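Long-range contacts in ofchtiv-allosamidin (Ostrinia furnacalis, PDB 6JMB), which probably hydrolyses chitin as an insect group IV, family 18 glycoside hydrolase, and here holds the inhibitor allosamidin in its sugar-binding cleft: residues 243-248 and 340-345; 325-330 and 365-370. One frame throughout, in Å; residues are numbered along the deposited sequence.

Contact 1 of 2, residues 243-248 and 340-345. With AMI (allosamizoline), chain C; NAA (2-acetamido-2-deoxy-beta-D-allopyranose), chain B.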
loop_
_atom_site.group_PDB
_atom_site.type_symbol
_atom_site.label_atom_id
_atom_site.label_comp_id
_atom_site.label_asym_id
_atom_site.label_seq_id
_atom_site.Cartn_x
_atom_site.Cartn_y
_atom_site.Cartn_z
ATOM N N LEU A 243 -3.642 11.682 7.926
ATOM C CA LEU A 243 -2.952 11.347 6.685
ATOM C C LEU A 243 -1.788 10.429 7.027
ATOM O O LEU A 243 -0.820 10.849 7.669
ATOM C CB LEU A 243 -2.458 12.606 5.978
ATOM C CG LEU A 243 -2.173 12.485 4.471
ATOM C CD1 LEU A 243 -1.972 13.866 3.873
ATOM C CD2 LEU A 243 -0.965 11.615 4.141
ATOM N N VAL A 244 -1.882 9.181 6.589
ATOM C CA VAL A 244 -0.835 8.189 6.794
ATOM C C VAL A 244 -0.205 7.925 5.435
ATOM O O VAL A 244 -0.897 7.536 4.485
ATOM C CB VAL A 244 -1.395 6.906 7.425
ATOM C CG1 VAL A 244 -0.278 5.907 7.678
ATOM C CG2 VAL A 244 -2.121 7.232 8.729
ATOM N N MET A 245 1.095 8.160 5.331
ATOM C CA MET A 245 1.765 8.189 4.038
ATOM C C MET A 245 2.262 6.797 3.666
ATOM O O MET A 245 3.048 6.195 4.406
ATOM C CB MET A 245 2.934 9.167 4.079
ATOM C CG MET A 245 3.480 9.485 2.703
ATOM S SD MET A 245 4.965 10.505 2.775
ATOM C CE MET A 245 6.218 9.241 2.957
ATOM N N GLY A 246 1.820 6.302 2.515
ATOM C CA GLY A 246 2.236 4.982 2.076
ATOM C C GLY A 246 3.663 4.962 1.560
ATOM O O GLY A 246 4.154 5.926 0.965
ATOM N N VAL A 247 4.333 3.837 1.803
ATOM C CA VAL A 247 5.647 3.546 1.224
ATOM C C VAL A 247 5.658 2.109 0.727
ATOM O O VAL A 247 4.957 1.236 1.256
ATOM C CB VAL A 247 6.794 3.750 2.243
ATOM C CG1 VAL A 247 6.823 5.193 2.740
ATOM C CG2 VAL A 247 6.664 2.772 3.415
ATOM N N PRO A 248 6.446 1.842 -0.319
ATOM C CA PRO A 248 6.483 0.487 -0.889
ATOM C C PRO A 248 7.664 -0.341 -0.402
ATOM O O PRO A 248 8.786 0.164 -0.301
ATOM C CB PRO A 248 6.622 0.765 -2.388
ATOM C CG PRO A 248 7.492 2.011 -2.427
ATOM C CD PRO A 248 7.146 2.821 -1.181
ATOM N N ARG A 340 0.436 11.708 10.251
ATOM C CA ARG A 340 0.061 10.788 11.318
ATOM C C ARG A 340 0.974 9.569 11.379
ATOM O O ARG A 340 1.156 8.982 12.451
ATOM C CB ARG A 340 -1.390 10.364 11.131
ATOM C CG ARG A 340 -1.888 9.362 12.158
ATOM C CD ARG A 340 -1.836 9.962 13.561
ATOM N NE ARG A 340 -2.309 9.031 14.580
ATOM C CZ ARG A 340 -3.579 8.663 14.729
ATOM N NH1 ARG A 340 -4.518 9.148 13.923
ATOM N NH2 ARG A 340 -3.913 7.812 15.688
ATOM N N GLY A 341 1.555 9.166 10.256
ATOM C CA GLY A 341 2.470 8.047 10.299
ATOM C C GLY A 341 2.759 7.523 8.911
ATOM O O GLY A 341 2.606 8.233 7.912
ATOM N N ILE A 342 3.167 6.262 8.883
ATOM C CA ILE A 342 3.628 5.592 7.674
ATOM C C ILE A 342 2.815 4.321 7.492
ATOM O O ILE A 342 2.581 3.572 8.450
ATOM C CB ILE A 342 5.132 5.252 7.764
ATOM C CG1 ILE A 342 5.962 6.531 7.886
ATOM C CG2 ILE A 342 5.593 4.423 6.563
ATOM C CD1 ILE A 342 5.877 7.441 6.683
ATOM N N MET A 343 2.361 4.100 6.263
ATOM C CA MET A 343 1.698 2.871 5.856
ATOM C C MET A 343 2.628 2.159 4.882
ATOM O O MET A 343 3.328 2.813 4.103
ATOM C CB MET A 343 0.378 3.221 5.149
ATOM C CG MET A 343 -0.365 2.055 4.547
ATOM S SD MET A 343 -1.901 2.568 3.733
ATOM C CE MET A 343 -1.306 3.236 2.180
ATOM N N LEU A 344 2.662 0.829 4.928
ATOM C CA LEU A 344 3.541 0.091 4.038
ATOM C C LEU A 344 2.808 -1.035 3.328
ATOM O O LEU A 344 2.063 -1.799 3.943
ATOM C CB LEU A 344 4.768 -0.463 4.777
ATOM C CG LEU A 344 4.421 -1.400 5.925
ATOM C CD1 LEU A 344 5.323 -2.629 5.935
ATOM C CD2 LEU A 344 4.532 -0.661 7.257
ATOM N N TRP A 345 3.037 -1.133 2.027
ATOM C CA TRP A 345 2.683 -2.317 1.254
ATOM C C TRP A 345 3.994 -2.924 0.782
ATOM O O TRP A 345 4.680 -2.323 -0.056
ATOM C CB TRP A 345 1.825 -1.959 0.037
ATOM C CG TRP A 345 1.393 -3.216 -0.633
ATOM C CD1 TRP A 345 2.074 -3.915 -1.601
ATOM C CD2 TRP A 345 0.231 -3.987 -0.320
ATOM N NE1 TRP A 345 1.382 -5.067 -1.922
ATOM C CE2 TRP A 345 0.254 -5.133 -1.147
ATOM C CE3 TRP A 345 -0.832 -3.819 0.573
ATOM C CZ2 TRP A 345 -0.748 -6.102 -1.104
ATOM C CZ3 TRP A 345 -1.826 -4.781 0.610
ATOM C CH2 TRP A 345 -1.778 -5.905 -0.225
HETATM C C1 AMI C . -1.928 -1.729 -3.285
HETATM C C2 AMI C . -3.343 -2.434 -3.335
HETATM C C3 AMI C . -3.034 -3.836 -3.512
HETATM C C4 AMI C . -1.690 -3.847 -4.350
HETATM C C5 AMI C . -0.912 -2.854 -3.626
HETATM C C6 AMI C . 0.318 -2.311 -4.443
HETATM C C7 AMI C . -2.983 -1.547 -1.341
HETATM C C8 AMI C . -4.577 -1.337 0.633
HETATM C C9 AMI C . -2.181 -0.449 0.823
HETATM N N2 AMI C . -3.914 -2.165 -2.190
HETATM N N7 AMI C . -3.254 -1.113 0.036
HETATM O O3 AMI C . -4.115 -4.516 -4.148
HETATM O O4 AMI C . -0.967 -5.070 -4.312
HETATM O O6 AMI C . -0.146 -1.837 -5.690
HETATM O O7 AMI C . -1.758 -1.344 -1.902
HETATM C C1 NAA B . -1.388 -6.007 -5.255
HETATM C C2 NAA B . -0.289 -7.035 -5.469
HETATM C C3 NAA B . -0.726 -8.163 -6.324
HETATM C C4 NAA B . -1.971 -8.819 -5.757
HETATM C C5 NAA B . -3.058 -7.768 -5.582
HETATM C C6 NAA B . -4.311 -8.314 -4.968
HETATM C C7 NAA B . 2.077 -6.065 -5.329
HETATM C C8 NAA B . 3.185 -5.227 -5.975
HETATM N N2 NAA B . 0.824 -6.247 -6.101
HETATM O O3 NAA B . -0.985 -7.634 -7.661
HETATM O O4 NAA B . -2.495 -9.847 -6.622
HETATM O O5 NAA B . -2.562 -6.724 -4.688
HETATM O O6 NAA B . -5.258 -7.268 -4.938
HETATM O O7 NAA B . 2.206 -6.561 -4.275
#
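W345 lays one face of its indole against the allosamizoline, whose C5 stands 3.5 Å above the ring plane, offset toward the rim. At the ring's edge, in plane, NE1 donates to O7 of the allopyranose at 2.9 Å (N-H...O 162°). The two segments are neighbouring parallel strands of the family 18 TIM barrel, their axes 4.3 Å apart at closest, and strand 341-345 also pairs with strand 5-11. With CG anti to the backbone N (chi1 -175°), the W345 ring reaches beyond the strand toward the ligand. An alanine here would probably leave O7 without its indole donor and open a gap beneath the allosamizoline ring. The backbone ladder alternates between the strands: M245 N to G341 O, M343 N to M245 O, V247 N to M343 O, W345 N to V247 O. On the face shared with W345, V244 CG1 packs on M343 CB at 3.7 Å. On the other face, among outer helices, V247 and I342 cross at about a right angle, CG2 to CG2 3.7 Å apart. Within the ladder, M343 N approaches M245 O from above its carbonyl plane, 53° out of it.

Contact 2 of 2, residues 325-330 and 365-370; sequences ESMTAK and NTINTV
Helices 325-330 and 365-370 run in roughly the same direction, their axes 9.3 Å apart at closest and crossing at -35°. The backbones come nearest at T328 and T366, whose CA atoms are 6.6 Å apart. Both segments belong to the outer helical layer of the barrel, on helices 324-336 and 362-373, which precede and follow strand 341-345 in the chain. The contact is small, burying 216 Å² in all, and is made by five side chains.

On the side facing the barrel, M327 and I367 meet obliquely. M327 starts with CG anti to the backbone N, which sets CG 3.8 Å from I367 CG1. Bends at both later torsions (chi2 59°, chi3 66°) then turn the thioether off toward strand 243-248; SD still lies 4.0 Å from I367 CD1, but CE leads away from it. Both side chains also touch F249 of strand 243-256, so the pair fills the space between helices and barrel wall.

Farther out, T328 and T366 cross at about a right angle. The methyl CG2 of T366 points at the hydroxyl oxygen of T328, with CG2 and OG1 3.3 Å apart. That hydroxyl bonds instead to V324 O, one turn back in its own helix, and T366 OG1 likewise bonds to P362 O. The methyl of T328 lies across V370, CG2 to CG2 at 4.1 Å. Farther along, a hydrogen bond from N335 ND2 to V370 O links the helices.

The segments themselves share no hydrogen bond. Because each threonine hydroxyl bonds within its own helix, T366 offers only its methyl across the contact, while T328 offers OG1 to that methyl and CG2 to V370; the join between the segments therefore depends on van der Waals fit among methyls, methylenes, a sulfur and a hydroxyl oxygen.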
loop_
_atom_site.group_PDB
_atom_site.type_symbol
_atom_site.label_atom_id
_atom_site.label_comp_id
_atom_site.label_asym_id
_atom_site.label_seq_id
_atom_site.Cartn_x
_atom_site.Cartn_y
_atom_site.Cartn_z
ATOM N N GLU A 325 18.087 4.024 2.687
ATOM C CA GLU A 325 18.344 5.450 2.525
ATOM C C GLU A 325 17.123 6.184 1.982
ATOM O O GLU A 325 16.767 7.261 2.474
ATOM C CB GLU A 325 19.568 5.644 1.626
ATOM C CG GLU A 325 20.789 4.846 2.099
ATOM C CD GLU A 325 20.979 3.520 1.357
ATOM O OE1 GLU A 325 20.297 2.516 1.682
ATOM O OE2 GLU A 325 21.835 3.479 0.446
ATOM N N SER A 326 16.449 5.623 0.974
ATOM C CA SER A 326 15.280 6.309 0.437
ATOM C C SER A 326 14.096 6.231 1.392
ATOM O O SER A 326 13.301 7.170 1.466
ATOM C CB SER A 326 14.920 5.780 -0.958
ATOM O OG SER A 326 14.411 4.453 -0.905
ATOM N N MET A 327 13.973 5.129 2.134
ATOM C CA MET A 327 12.952 5.043 3.172
ATOM C C MET A 327 13.176 6.109 4.236
ATOM O O MET A 327 12.224 6.737 4.707
ATOM C CB MET A 327 12.972 3.643 3.795
ATOM C CG MET A 327 11.735 3.271 4.586
ATOM S SD MET A 327 10.235 3.341 3.591
ATOM C CE MET A 327 10.502 2.016 2.414
ATOM N N THR A 328 14.439 6.340 4.608
ATOM C CA THR A 328 14.755 7.391 5.574
ATOM C C THR A 328 14.283 8.754 5.072
ATOM O O THR A 328 13.650 9.520 5.810
ATOM C CB THR A 328 16.260 7.402 5.864
ATOM O OG1 THR A 328 16.628 6.154 6.472
ATOM C CG2 THR A 328 16.617 8.539 6.831
ATOM N N ALA A 329 14.567 9.064 3.805
ATOM C CA ALA A 329 14.120 10.330 3.236
ATOM C C ALA A 329 12.601 10.443 3.254
ATOM O O ALA A 329 12.055 11.520 3.524
ATOM C CB ALA A 329 14.667 10.499 1.812
ATOM N N LYS A 330 11.903 9.345 2.971
ATOM C CA LYS A 330 10.444 9.369 2.975
ATOM C C LYS A 330 9.896 9.648 4.371
ATOM O O LYS A 330 8.963 10.444 4.528
ATOM C CB LYS A 330 9.909 8.038 2.443
ATOM C CG LYS A 330 9.894 7.950 0.911
ATOM C CD LYS A 330 9.670 6.521 0.415
ATOM C CE LYS A 330 9.396 6.468 -1.088
ATOM N NZ LYS A 330 10.604 6.823 -1.902
ATOM N N ASN A 365 12.311 -1.579 10.303
ATOM C CA ASN A 365 13.068 -0.985 11.403
ATOM C C ASN A 365 13.432 0.463 11.104
ATOM O O ASN A 365 13.378 1.320 11.996
ATOM C CB ASN A 365 14.317 -1.811 11.710
ATOM C CG ASN A 365 14.038 -2.947 12.668
ATOM O OD1 ASN A 365 13.732 -2.725 13.842
ATOM N ND2 ASN A 365 14.144 -4.173 12.176
ATOM N N THR A 366 13.782 0.763 9.850
ATOM C CA THR A 366 14.081 2.145 9.479
ATOM C C THR A 366 12.881 3.051 9.736
ATOM O O THR A 366 13.022 4.142 10.303
ATOM C CB THR A 366 14.509 2.216 8.012
ATOM O OG1 THR A 366 15.734 1.495 7.839
ATOM C CG2 THR A 366 14.731 3.660 7.592
ATOM N N ILE A 367 11.689 2.614 9.325
ATOM C CA ILE A 367 10.484 3.408 9.552
ATOM C C ILE A 367 10.298 3.686 11.037
ATOM O O ILE A 367 10.067 4.831 11.450
ATOM C CB ILE A 367 9.257 2.700 8.952
ATOM C CG1 ILE A 367 9.351 2.684 7.430
ATOM C CG2 ILE A 367 7.980 3.393 9.398
ATOM C CD1 ILE A 367 8.377 1.718 6.776
ATOM N N ASN A 368 10.407 2.642 11.863
ATOM C CA ASN A 368 10.188 2.806 13.296
ATOM C C ASN A 368 11.233 3.732 13.907
ATOM O O ASN A 368 10.906 4.583 14.744
ATOM C CB ASN A 368 10.204 1.438 13.978
ATOM C CG ASN A 368 8.872 0.715 13.862
ATOM O OD1 ASN A 368 8.004 0.854 14.723
ATOM N ND2 ASN A 368 8.702 -0.058 12.796
ATOM N N THR A 369 12.491 3.586 13.488
ATOM C CA THR A 369 13.582 4.386 14.035
ATOM C C THR A 369 13.416 5.859 13.682
ATOM O O THR A 369 13.530 6.735 14.548
ATOM C CB THR A 369 14.909 3.847 13.494
ATOM O OG1 THR A 369 15.165 2.557 14.061
ATOM C CG2 THR A 369 16.057 4.782 13.834
ATOM N N VAL A 370 13.126 6.154 12.414
ATOM C CA VAL A 370 13.030 7.551 12.006
ATOM C C VAL A 370 11.793 8.226 12.592
ATOM O O VAL A 370 11.828 9.421 12.922
ATOM C CB VAL A 370 13.125 7.665 10.475
ATOM C CG1 VAL A 370 13.031 9.121 10.039
ATOM C CG2 VAL A 370 14.428 7.051 9.993
#

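How the contacts relate
Both contacts are buried, but contact 1 lies nearer the middle, its centre about 8 Å from the chain's centre; contact 2, about 16 Å out, reaches the partly exposed outer layer through its threonines. Their segments alternate along the chain: helix 324-336 leads into strand 341-345, which helix 362-373 follows. Backbone hydrogen bonds join the strand pair, which carries a ligand-binding tryptophan; van der Waals contacts of M327, I367, V370 and two threonines join the helix pair, the I367 side chain about 12 Å from the allosamizoline. The layers pack directly, V247 CG2 3.6 Å from M327 SD and I342 CB 3.8 Å from I367 CG2, so the strands' outward-facing residues form the floor on which both helices rest.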